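Local coordinates for beta-1,4-mannanase (Aplysia kurodai, PDB 3VUP), which probably hydrolyses the beta-1,4-mannosidic bonds of dietary mannan in the digestive fluid of the sea hare, at residues L11-F17 / N344-S350; N226-N230 / Y259-S263; N230-F234 / H278-G284. All blocks are in the same frame, centred on the assembly; numbering follows the deposited sequence.

Interaction 1. Residues L11-F17 / N344-S350; sequences LNGQRVF and NGKIPIS
Val16 and Lys346 form a single beta bridge, made by two backbone bonds. Lys346 N gives its hydrogen to Arg15 O at 2.9 Å, and Phe17 N returns a bond to Lys346 O from well above the carbonyl plane. That same carbonyl oxygen also takes a CA-H...O contact from Val16 CA, 3.2 Å away, adding a weaker approach from the residue before Phe17.

Polar side chains work along the exposed margin. In the conformer described, one of two deposited, so the bond may be only part-time, Arg15 reaches over with its chain bent at chi3 and lays the guanidinium edge against Asn344: NH1 meets OD1 at 2.8 Å, with OD1 in the guanidinium plane while the amide stands nearly perpendicular to it (88°). Lys346, fully stretched, brings NZ to Gln14 OE1 at 3.1 Å. Asn12, in the type I' turn from Leu11 to Gln14, is tied to Ser350 through a water that accepts from both Asn12 ND2 and Ser350 N.

The apolar contacts come from the inner side. The CG2 branch of Ile349 touches Leu11 CD2 (3.6 Å), the two chains crossing at about a right angle, and also meets Val16 CG2 (4.0 Å). Leu11 CG stands opposite the backbone N (chi1 -175°), and chi2 then turns CD2 to the isoleucine. Phe17 and Ile347 lie side by side, pointing the same way, CD2 of the ring near CD1 of the isoleucine.

This joint brings the C-terminal tail onto the N-terminal hairpin, just ahead of barrel strand 18-22. Val16 pairs through its backbone with Phe9 of strand 8-11. Asn57 ND2 bonds to the carbonyls of both Phe17 and Ile347, and Ile338 of helix 324-338 packs on the side chains of both.

Interaction 2. Residues N226-N230 / Y259-S263; sequences NPKSN and YQFHS. With SO4 (sulfate ion), chain D.
Pro227 sits squarely on the ring of Phe261, and this is the tight part of the contact. Pro227 CB lies 3.5 Å from the Phe261 ring centroid and only 7° off the normal, a CH-pi contact over the middle of the face. Asn230 approaches the same ring at its edge, with OD1 3.4 Å from Phe261 CE1 and in the ring plane.

Asn230 CG swings anti to the backbone N (chi1 -157°), and the other amide branch, ND2, comes to rest over the rim of one Tyr259 face, 3.5 Å from CD1, with amide and ring planes at 89°. Asn238 OD1 takes a bond from ND2 and holds the amide's orientation.

Packing slackens elsewhere, and no direct hydrogen bond joins the segments. A water bridges Asn230 OD1 and Gln260 N, 2.9 Å from each, accepting from Gln260 N and probably donating to OD1, though other acceptors compete. Asn226, whose OD1 closes an Asx turn onto Lys228 N and whose ND2 bonds to Asp271 OD1, offers only CA to His262 O. Tyr259 OH donates to O3 of a sulfate, probably from the crystallisation liquor, at 2.7 Å; His286 N also bonds to that ion.

Strands 220-224 and 259-262 are adjacent in the (beta/alpha)8 barrel, and the loop leaving the first folds over the second at the C-terminal end of the strands, where TIM-barrel enzymes carry their active site. Consistent with this, His262, bonded to Glu162, has its side chain about 4 Å from a bound Tris molecule, also probably from the liquor. Phe261 packs on Val224 of strand 220-224 and Ile289 of strand 289-293.

Interaction 3. Residues N230-F234 / H278-G284; sequences NTDHF and HQASDYG
Thr231 makes the one direct hydrogen bond of this contact: OG1 donates to Tyr283 O at 2.8 Å. A chi1 of -180° sets Thr231 OG1 opposite the backbone N, from where it also accepts from His233 N, 3.0 Å away, which closes an ST turn and uses the hydroxyl in both directions. Thr231 CB meanwhile stands at the edge of the Tyr283 ring.

At Asp232 the link is through solvent. Its N donates to a water that in turn donates to Tyr283 O, giving that carbonyl a second partner besides the threonine. The carboxylate turns elsewhere, to a salt bridge with Lys176 and a bond from Asn238 N.

Two loops of the TIM barrel meet here. Residues 230-234 follow strand 220-224; residues 278-284, with a 3-10 segment at 280-283, belong to the long connection from strand 259-262 to strand 289-293.

His233 lays its imidazole beside the end of that segment. His233 CB rests 3.6 Å from Asp282 O, Gly284 N lies over one ring face toward the rim, and His233 NE2 is 3.6 Å from Gly284 CA. A water in the ring plane, near NE2, donates to Gly284 O.

Phe234 completes an aromatic cluster with His278 and Tyr283. Its edge meets the face of His278 in a T-shaped pair, centroids 4.9 Å apart and planes at 82°, with Phe234 CE1 3.5 Å from NE2 of the histidine. His278 ND1 bonds to Ala274 O, which helps fix the rotation of the ring. Against Tyr283 the phenyl ring is oblique instead, Phe234 CE2 touching Tyr283 CE1 at 3.7 Å, and Phe234 CZ reaches CB of Asp282, whose OD2 accepts from Gln279 N.

Interactions 2 and 3 are neighbours, their centres about 9 Å apart. They share Asn230, and Phe261 and Tyr283 meet edge to face between them, with Pro227 also touching Tyr283. Together they tie the loop after strand 220-224 first to the next barrel strand and then to the connection beyond it. Interaction 2 is the buried one, built on rings and an amide; interaction 3 comes nearer the surface and adds a direct hydroxyl-to-carbonyl bond and more water. Interaction 1 stands apart, its centre about 24 and 25 Å from theirs, and joins the two terminal regions of the chain. Partly buried, it alone of the three relies on direct backbone-to-backbone hydrogen bonds between its segments.

Interaction 1. Residues L11-F17 / N344-S350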
loop_
_atom_site.group_PDB
_atom_site.type_symbol
_atom_site.label_atom_id
_atom_site.label_comp_id
_atom_site.label_asym_id
_atom_site.label_seq_id
_atom_site.Cartn_x
_atom_site.Cartn_y
_atom_site.Cartn_z
ATOM N N LEU A 11 -15.576 -3.876 -10.208
ATOM C CA LEU A 11 -15.956 -4.981 -9.340
ATOM C C LEU A 11 -17.397 -5.339 -9.665
ATOM O O LEU A 11 -18.261 -4.466 -9.704
ATOM C CB LEU A 11 -15.831 -4.604 -7.859
ATOM C CG LEU A 11 -16.113 -5.765 -6.890
ATOM C CD1 LEU A 11 -14.930 -6.709 -6.816
ATOM C CD2 LEU A 11 -16.469 -5.250 -5.520
ATOM N N ASN A 12 -17.654 -6.618 -9.910
ATOM C CA ASN A 12 -19.018 -7.081 -10.146
ATOM C C ASN A 12 -19.740 -6.294 -11.238
ATOM O O ASN A 12 -20.907 -5.913 -11.102
ATOM C CB ASN A 12 -19.805 -7.127 -8.834
ATOM C CG ASN A 12 -19.351 -8.257 -7.944
ATOM O OD1 ASN A 12 -19.008 -9.332 -8.432
ATOM N ND2 ASN A 12 -19.318 -8.014 -6.638
ATOM N N GLY A 13 -19.012 -6.053 -12.324
ATOM C CA GLY A 13 -19.580 -5.470 -13.524
ATOM C C GLY A 13 -19.769 -3.973 -13.481
ATOM O O GLY A 13 -20.369 -3.397 -14.385
ATOM N N GLN A 14 -19.260 -3.329 -12.437
ATOM C CA GLN A 14 -19.417 -1.890 -12.290
ATOM C C GLN A 14 -18.093 -1.225 -11.960
ATOM O O GLN A 14 -17.313 -1.739 -11.164
ATOM C CB GLN A 14 -20.446 -1.574 -11.196
ATOM C CG GLN A 14 -21.792 -2.258 -11.427
ATOM C CD GLN A 14 -22.921 -1.667 -10.605
ATOM O OE1 GLN A 14 -23.149 -2.070 -9.465
ATOM N NE2 GLN A 14 -23.641 -0.713 -11.186
ATOM N N ARG A 15 -17.839 -0.075 -12.575
ATOM C CA ARG A 15 -16.713 0.746 -12.170
ATOM C C ARG A 15 -16.886 1.096 -10.707
ATOM O O ARG A 15 -17.968 1.512 -10.290
ATOM C CB ARG A 15 -16.636 1.999 -13.039
ATOM C CG ARG A 15 -15.474 2.915 -12.726
ATOM C CD ARG A 15 -15.182 3.812 -13.908
ATOM N NE ARG A 15 -14.677 5.116 -13.501
ATOM C CZ ARG A 15 -14.428 6.110 -14.346
ATOM N NH1 ARG A 15 -13.977 7.270 -13.892
ATOM N NH2 ARG A 15 -14.630 5.942 -15.646
ATOM N N VAL A 16 -15.818 0.928 -9.934
ATOM C CA VAL A 16 -15.872 1.142 -8.494
ATOM C C VAL A 16 -14.819 2.167 -8.079
ATOM O O VAL A 16 -13.699 2.154 -8.597
ATOM C CB VAL A 16 -15.680 -0.201 -7.711
ATOM C CG1 VAL A 16 -14.356 -0.859 -8.060
ATOM C CG2 VAL A 16 -15.790 -0.012 -6.212
ATOM N N PHE A 17 -15.188 3.044 -7.147
ATOM C CA PHE A 17 -14.253 3.951 -6.498
ATOM C C PHE A 17 -13.933 3.362 -5.133
ATOM O O PHE A 17 -14.849 2.973 -4.403
ATOM C CB PHE A 17 -14.884 5.338 -6.354
ATOM C CG PHE A 17 -13.985 6.359 -5.709
ATOM C CD1 PHE A 17 -13.135 7.159 -6.473
ATOM C CD2 PHE A 17 -13.992 6.526 -4.332
ATOM C CE1 PHE A 17 -12.310 8.104 -5.874
ATOM C CE2 PHE A 17 -13.182 7.463 -3.729
ATOM C CZ PHE A 17 -12.339 8.263 -4.503
ATOM N N ASN A 344 -17.729 8.975 -10.765
ATOM C CA ASN A 344 -16.361 8.480 -10.869
ATOM C C ASN A 344 -16.271 7.140 -10.162
ATOM O O ASN A 344 -15.355 6.895 -9.379
ATOM C CB ASN A 344 -15.377 9.489 -10.268
ATOM C CG ASN A 344 -13.914 9.063 -10.422
ATOM O OD1 ASN A 344 -13.556 8.283 -11.314
ATOM N ND2 ASN A 344 -13.062 9.575 -9.544
ATOM N N GLY A 345 -17.233 6.271 -10.455
ATOM C CA GLY A 345 -17.297 4.950 -9.858
ATOM C C GLY A 345 -18.260 4.857 -8.691
ATOM O O GLY A 345 -18.390 5.788 -7.898
ATOM N N LYS A 346 -18.928 3.715 -8.588
ATOM C CA LYS A 346 -19.844 3.446 -7.497
ATOM C C LYS A 346 -19.071 2.920 -6.289
ATOM O O LYS A 346 -18.051 2.252 -6.433
ATOM C CB LYS A 346 -20.871 2.422 -7.970
ATOM C CG LYS A 346 -21.887 1.976 -6.945
ATOM C CD LYS A 346 -22.723 0.836 -7.500
ATOM C CE LYS A 346 -23.732 0.355 -6.479
ATOM N NZ LYS A 346 -24.567 -0.734 -7.052
ATOM N N ILE A 347 -19.571 3.219 -5.099
ATOM C CA ILE A 347 -18.886 2.838 -3.871
ATOM C C ILE A 347 -19.449 1.582 -3.182
ATOM O O ILE A 347 -18.676 0.695 -2.841
ATOM C CB ILE A 347 -18.716 4.055 -2.920
ATOM C CG1 ILE A 347 -17.706 5.040 -3.529
ATOM C CG2 ILE A 347 -18.284 3.605 -1.538
ATOM C CD1 ILE A 347 -17.669 6.394 -2.867
ATOM N N PRO A 348 -20.782 1.476 -3.004
ATOM C CA PRO A 348 -21.277 0.267 -2.333
ATOM C C PRO A 348 -20.949 -0.993 -3.119
ATOM O O PRO A 348 -21.069 -1.020 -4.349
ATOM C CB PRO A 348 -22.793 0.489 -2.297
ATOM C CG PRO A 348 -22.943 1.967 -2.295
ATOM C CD PRO A 348 -21.852 2.470 -3.191
ATOM N N ILE A 349 -20.531 -2.027 -2.402
ATOM C CA ILE A 349 -20.191 -3.300 -3.013
ATOM C C ILE A 349 -20.848 -4.438 -2.256
ATOM O O ILE A 349 -21.293 -4.283 -1.116
ATOM C CB ILE A 349 -18.658 -3.536 -3.072
ATOM C CG1 ILE A 349 -18.054 -3.622 -1.670
ATOM C CG2 ILE A 349 -17.978 -2.453 -3.909
ATOM C CD1 ILE A 349 -16.596 -4.033 -1.669
ATOM N N SER A 350 -20.915 -5.581 -2.921
ATOM C CA SER A 350 -21.465 -6.785 -2.328
ATOM C C SER A 350 -20.516 -7.936 -2.629
ATOM O O SER A 350 -20.278 -8.264 -3.794
ATOM C CB SER A 350 -22.848 -7.067 -2.909
ATOM O OG SER A 350 -23.448 -8.196 -2.298
HETATM O O HOH W 1 -20.376 -5.428 -5.747
HETATM O O HOH W 2 -13.223 5.480 -10.980
#

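Interaction 2. Residues N226-N230 / Y259-S263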
loop_
_atom_site.group_PDB
_atom_site.type_symbol
_atom_site.label_atom_id
_atom_site.label_comp_id
_atom_site.label_asym_id
_atom_site.label_seq_id
_atom_site.Cartn_x
_atom_site.Cartn_y
_atom_site.Cartn_z
ATOM N N ASN A 226 4.857 10.456 -1.350
ATOM C CA ASN A 226 4.596 11.704 -2.045
ATOM C C ASN A 226 4.770 11.341 -3.521
ATOM O O ASN A 226 5.702 10.610 -3.860
ATOM C CB ASN A 226 5.651 12.731 -1.595
ATOM C CG ASN A 226 5.421 14.126 -2.152
ATOM O OD1 ASN A 226 5.243 14.305 -3.359
ATOM N ND2 ASN A 226 5.436 15.128 -1.267
ATOM N N PRO A 227 3.888 11.835 -4.408
ATOM C CA PRO A 227 4.051 11.473 -5.819
ATOM C C PRO A 227 5.345 11.977 -6.473
ATOM O O PRO A 227 5.606 11.593 -7.608
ATOM C CB PRO A 227 2.830 12.116 -6.489
ATOM C CG PRO A 227 2.430 13.210 -5.563
ATOM C CD PRO A 227 2.703 12.678 -4.189
ATOM N N LYS A 228 6.143 12.784 -5.776
ATOM C CA LYS A 228 7.448 13.185 -6.293
ATOM C C LYS A 228 8.333 12.025 -6.747
ATOM O O LYS A 228 9.182 12.235 -7.605
ATOM C CB LYS A 228 8.189 14.060 -5.283
ATOM C CG LYS A 228 7.641 15.472 -5.199
ATOM C CD LYS A 228 8.283 16.278 -4.091
ATOM C CE LYS A 228 7.672 17.674 -4.023
ATOM N NZ LYS A 228 8.348 18.527 -3.003
ATOM N N SER A 229 8.175 10.827 -6.178
ATOM C CA SER A 229 8.957 9.673 -6.626
ATOM C C SER A 229 8.287 8.849 -7.728
ATOM O O SER A 229 8.854 7.851 -8.159
ATOM C CB SER A 229 9.237 8.752 -5.450
ATOM O OG SER A 229 7.993 8.344 -4.922
ATOM N N ASN A 230 7.118 9.284 -8.191
ATOM C CA ASN A 230 6.196 8.425 -8.934
ATOM C C ASN A 230 5.595 9.148 -10.153
ATOM O O ASN A 230 4.571 8.724 -10.666
ATOM C CB ASN A 230 5.087 8.002 -7.942
ATOM C CG ASN A 230 4.331 6.699 -8.285
ATOM O OD1 ASN A 230 3.524 6.271 -7.469
ATOM N ND2 ASN A 230 4.596 6.077 -9.425
ATOM N N TYR A 259 -1.206 2.632 -8.996
ATOM C CA TYR A 259 -0.344 3.445 -8.171
ATOM C C TYR A 259 -1.112 3.974 -6.959
ATOM O O TYR A 259 -2.344 4.047 -6.964
ATOM C CB TYR A 259 0.204 4.595 -8.995
ATOM C CG TYR A 259 1.165 4.221 -10.102
ATOM C CD1 TYR A 259 2.329 3.506 -9.840
ATOM C CD2 TYR A 259 0.949 4.653 -11.408
ATOM C CE1 TYR A 259 3.236 3.220 -10.856
ATOM C CE2 TYR A 259 1.860 4.379 -12.427
ATOM C CZ TYR A 259 3.003 3.669 -12.146
ATOM O OH TYR A 259 3.932 3.404 -13.130
ATOM N N GLN A 260 -0.362 4.348 -5.930
ATOM C CA GLN A 260 -0.931 4.779 -4.664
ATOM C C GLN A 260 -0.086 5.913 -4.113
ATOM O O GLN A 260 1.073 5.718 -3.772
ATOM C CB GLN A 260 -0.954 3.614 -3.675
ATOM C CG GLN A 260 -1.532 4.013 -2.326
ATOM C CD GLN A 260 -1.166 3.092 -1.181
ATOM O OE1 GLN A 260 -1.138 3.524 -0.028
ATOM N NE2 GLN A 260 -0.873 1.828 -1.480
ATOM N N PHE A 261 -0.669 7.106 -4.074
ATOM C CA PHE A 261 0.017 8.293 -3.565
ATOM C C PHE A 261 -0.426 8.578 -2.133
ATOM O O PHE A 261 -1.613 8.491 -1.819
ATOM C CB PHE A 261 -0.390 9.543 -4.351
ATOM C CG PHE A 261 0.003 9.578 -5.816
ATOM C CD1 PHE A 261 0.892 8.687 -6.399
ATOM C CD2 PHE A 261 -0.530 10.587 -6.605
ATOM C CE1 PHE A 261 1.221 8.799 -7.758
ATOM C CE2 PHE A 261 -0.202 10.710 -7.940
ATOM C CZ PHE A 261 0.679 9.821 -8.517
ATOM N N HIS A 262 0.509 8.994 -1.284
ATOM C CA HIS A 262 0.152 9.603 -0.010
ATOM C C HIS A 262 0.314 11.107 -0.147
ATOM O O HIS A 262 1.180 11.572 -0.889
ATOM C CB HIS A 262 1.033 9.060 1.107
ATOM C CG HIS A 262 0.944 7.580 1.243
ATOM N ND1 HIS A 262 1.804 6.849 2.037
ATOM C CD2 HIS A 262 0.098 6.685 0.682
ATOM C CE1 HIS A 262 1.489 5.570 1.957
ATOM N NE2 HIS A 262 0.464 5.442 1.132
ATOM N N SER A 263 -0.519 11.867 0.553
ATOM C CA SER A 263 -0.415 13.312 0.458
ATOM C C SER A 263 -0.773 14.007 1.751
ATOM O O SER A 263 -1.893 13.901 2.246
ATOM C CB SER A 263 -1.278 13.847 -0.686
ATOM O OG SER A 263 -1.096 15.246 -0.865
HETATM S S SO4 D . 2.620 4.400 -16.557
HETATM O O1 SO4 D . 2.567 3.511 -17.707
HETATM O O2 SO4 D . 1.426 4.203 -15.749
HETATM O O3 SO4 D . 3.787 4.101 -15.748
HETATM O O4 SO4 D . 2.643 5.782 -17.031
HETATM O O HOH W 3 2.421 3.857 -6.409
#

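Interaction 3. Residues N230-F234 / H278-G284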
loop_
_atom_site.group_PDB
_atom_site.type_symbol
_atom_site.label_atom_id
_atom_site.label_comp_id
_atom_site.label_asym_id
_atom_site.label_seq_id
_atom_site.Cartn_x
_atom_site.Cartn_y
_atom_site.Cartn_z
ATOM N N ASN A 230 7.118 9.284 -8.191
ATOM C CA ASN A 230 6.196 8.425 -8.934
ATOM C C ASN A 230 5.595 9.148 -10.153
ATOM O O ASN A 230 4.571 8.724 -10.666
ATOM C CB ASN A 230 5.087 8.002 -7.942
ATOM C CG ASN A 230 4.331 6.699 -8.285
ATOM O OD1 ASN A 230 3.524 6.271 -7.469
ATOM N ND2 ASN A 230 4.596 6.077 -9.425
ATOM N N THR A 231 6.230 10.222 -10.619
ATOM C CA THR A 231 5.772 10.913 -11.815
ATOM C C THR A 231 6.970 11.468 -12.562
ATOM O O THR A 231 7.954 11.881 -11.940
ATOM C CB THR A 231 4.765 12.048 -11.485
ATOM O OG1 THR A 231 4.339 12.686 -12.688
ATOM C CG2 THR A 231 5.364 13.098 -10.565
ATOM N N ASP A 232 6.879 11.473 -13.891
ATOM C CA ASP A 232 7.870 12.138 -14.734
ATOM C C ASP A 232 7.503 13.591 -15.014
ATOM O O ASP A 232 8.266 14.301 -15.657
ATOM C CB ASP A 232 8.060 11.374 -16.035
ATOM C CG ASP A 232 8.778 10.058 -15.825
ATOM O OD1 ASP A 232 9.847 10.053 -15.170
ATOM O OD2 ASP A 232 8.262 9.014 -16.287
ATOM N N HIS A 233 6.339 14.025 -14.534
ATOM C CA HIS A 233 5.953 15.428 -14.618
ATOM C C HIS A 233 6.484 16.178 -13.400
ATOM O O HIS A 233 7.150 15.583 -12.550
ATOM C CB HIS A 233 4.433 15.546 -14.789
ATOM C CG HIS A 233 3.969 15.065 -16.127
ATOM N ND1 HIS A 233 3.365 15.886 -17.054
ATOM C CD2 HIS A 233 4.094 13.855 -16.723
ATOM C CE1 HIS A 233 3.101 15.193 -18.147
ATOM N NE2 HIS A 233 3.534 13.958 -17.972
ATOM N N PHE A 234 6.232 17.481 -13.333
ATOM C CA PHE A 234 6.613 18.273 -12.157
ATOM C C PHE A 234 8.121 18.273 -11.892
ATOM O O PHE A 234 8.549 18.452 -10.753
ATOM C CB PHE A 234 5.863 17.814 -10.895
ATOM C CG PHE A 234 4.373 17.937 -10.998
ATOM C CD1 PHE A 234 3.750 19.146 -10.757
ATOM C CD2 PHE A 234 3.591 16.838 -11.319
ATOM C CE1 PHE A 234 2.376 19.263 -10.843
ATOM C CE2 PHE A 234 2.218 16.951 -11.416
ATOM C CZ PHE A 234 1.611 18.160 -11.173
ATOM N N HIS A 278 -4.007 19.204 -7.409
ATOM C CA HIS A 278 -3.894 18.762 -8.788
ATOM C C HIS A 278 -4.974 17.744 -9.126
ATOM O O HIS A 278 -5.899 17.505 -8.340
ATOM C CB HIS A 278 -2.479 18.241 -9.045
ATOM C CG HIS A 278 -1.454 19.321 -8.940
ATOM N ND1 HIS A 278 -0.845 19.659 -7.752
ATOM C CD2 HIS A 278 -1.011 20.212 -9.859
ATOM C CE1 HIS A 278 -0.040 20.687 -7.953
ATOM N NE2 HIS A 278 -0.121 21.040 -9.224
ATOM N N GLN A 279 -4.893 17.184 -10.320
ATOM C CA GLN A 279 -5.825 16.143 -10.699
ATOM C C GLN A 279 -5.032 14.956 -11.225
ATOM O O GLN A 279 -3.851 15.090 -11.571
ATOM C CB GLN A 279 -6.863 16.646 -11.697
ATOM C CG GLN A 279 -6.283 17.124 -13.010
ATOM C CD GLN A 279 -7.349 17.689 -13.957
ATOM O OE1 GLN A 279 -8.445 17.136 -14.089
ATOM N NE2 GLN A 279 -7.025 18.790 -14.621
ATOM N N ALA A 280 -5.661 13.788 -11.239
ATOM C CA ALA A 280 -4.959 12.560 -11.582
ATOM C C ALA A 280 -4.215 12.669 -12.915
ATOM O O ALA A 280 -3.073 12.210 -13.030
ATOM C CB ALA A 280 -5.915 11.377 -11.593
ATOM N N SER A 281 -4.838 13.287 -13.910
ATOM C CA SER A 281 -4.221 13.355 -15.222
ATOM C C SER A 281 -2.940 14.192 -15.249
ATOM O O SER A 281 -2.132 14.032 -16.163
ATOM C CB SER A 281 -5.220 13.876 -16.251
ATOM O OG SER A 281 -5.693 15.147 -15.864
ATOM N N ASP A 282 -2.738 15.063 -14.261
ATOM C CA ASP A 282 -1.527 15.881 -14.217
ATOM C C ASP A 282 -0.253 15.058 -14.061
ATOM O O ASP A 282 0.841 15.553 -14.341
ATOM C CB ASP A 282 -1.581 16.883 -13.064
ATOM C CG ASP A 282 -2.635 17.948 -13.251
ATOM O OD1 ASP A 282 -2.948 18.292 -14.406
ATOM O OD2 ASP A 282 -3.135 18.463 -12.230
ATOM N N TYR A 283 -0.381 13.814 -13.605
ATOM C CA TYR A 283 0.792 13.002 -13.292
ATOM C C TYR A 283 1.338 12.221 -14.479
ATOM O O TYR A 283 2.420 11.653 -14.390
ATOM C CB TYR A 283 0.507 12.104 -12.074
ATOM C CG TYR A 283 0.237 12.968 -10.863
ATOM C CD1 TYR A 283 1.290 13.484 -10.116
ATOM C CD2 TYR A 283 -1.055 13.354 -10.528
ATOM C CE1 TYR A 283 1.062 14.326 -9.045
ATOM C CE2 TYR A 283 -1.292 14.190 -9.461
ATOM C CZ TYR A 283 -0.235 14.680 -8.725
ATOM O OH TYR A 283 -0.497 15.520 -7.667
ATOM N N GLY A 284 0.591 12.186 -15.579
ATOM C CA GLY A 284 1.068 11.557 -16.799
ATOM C C GLY A 284 1.216 10.049 -16.707
ATOM O O GLY A 284 2.044 9.453 -17.391
HETATM O O HOH W 4 4.739 10.493 -15.429
HETATM O O HOH W 5 3.407 11.096 -19.138
#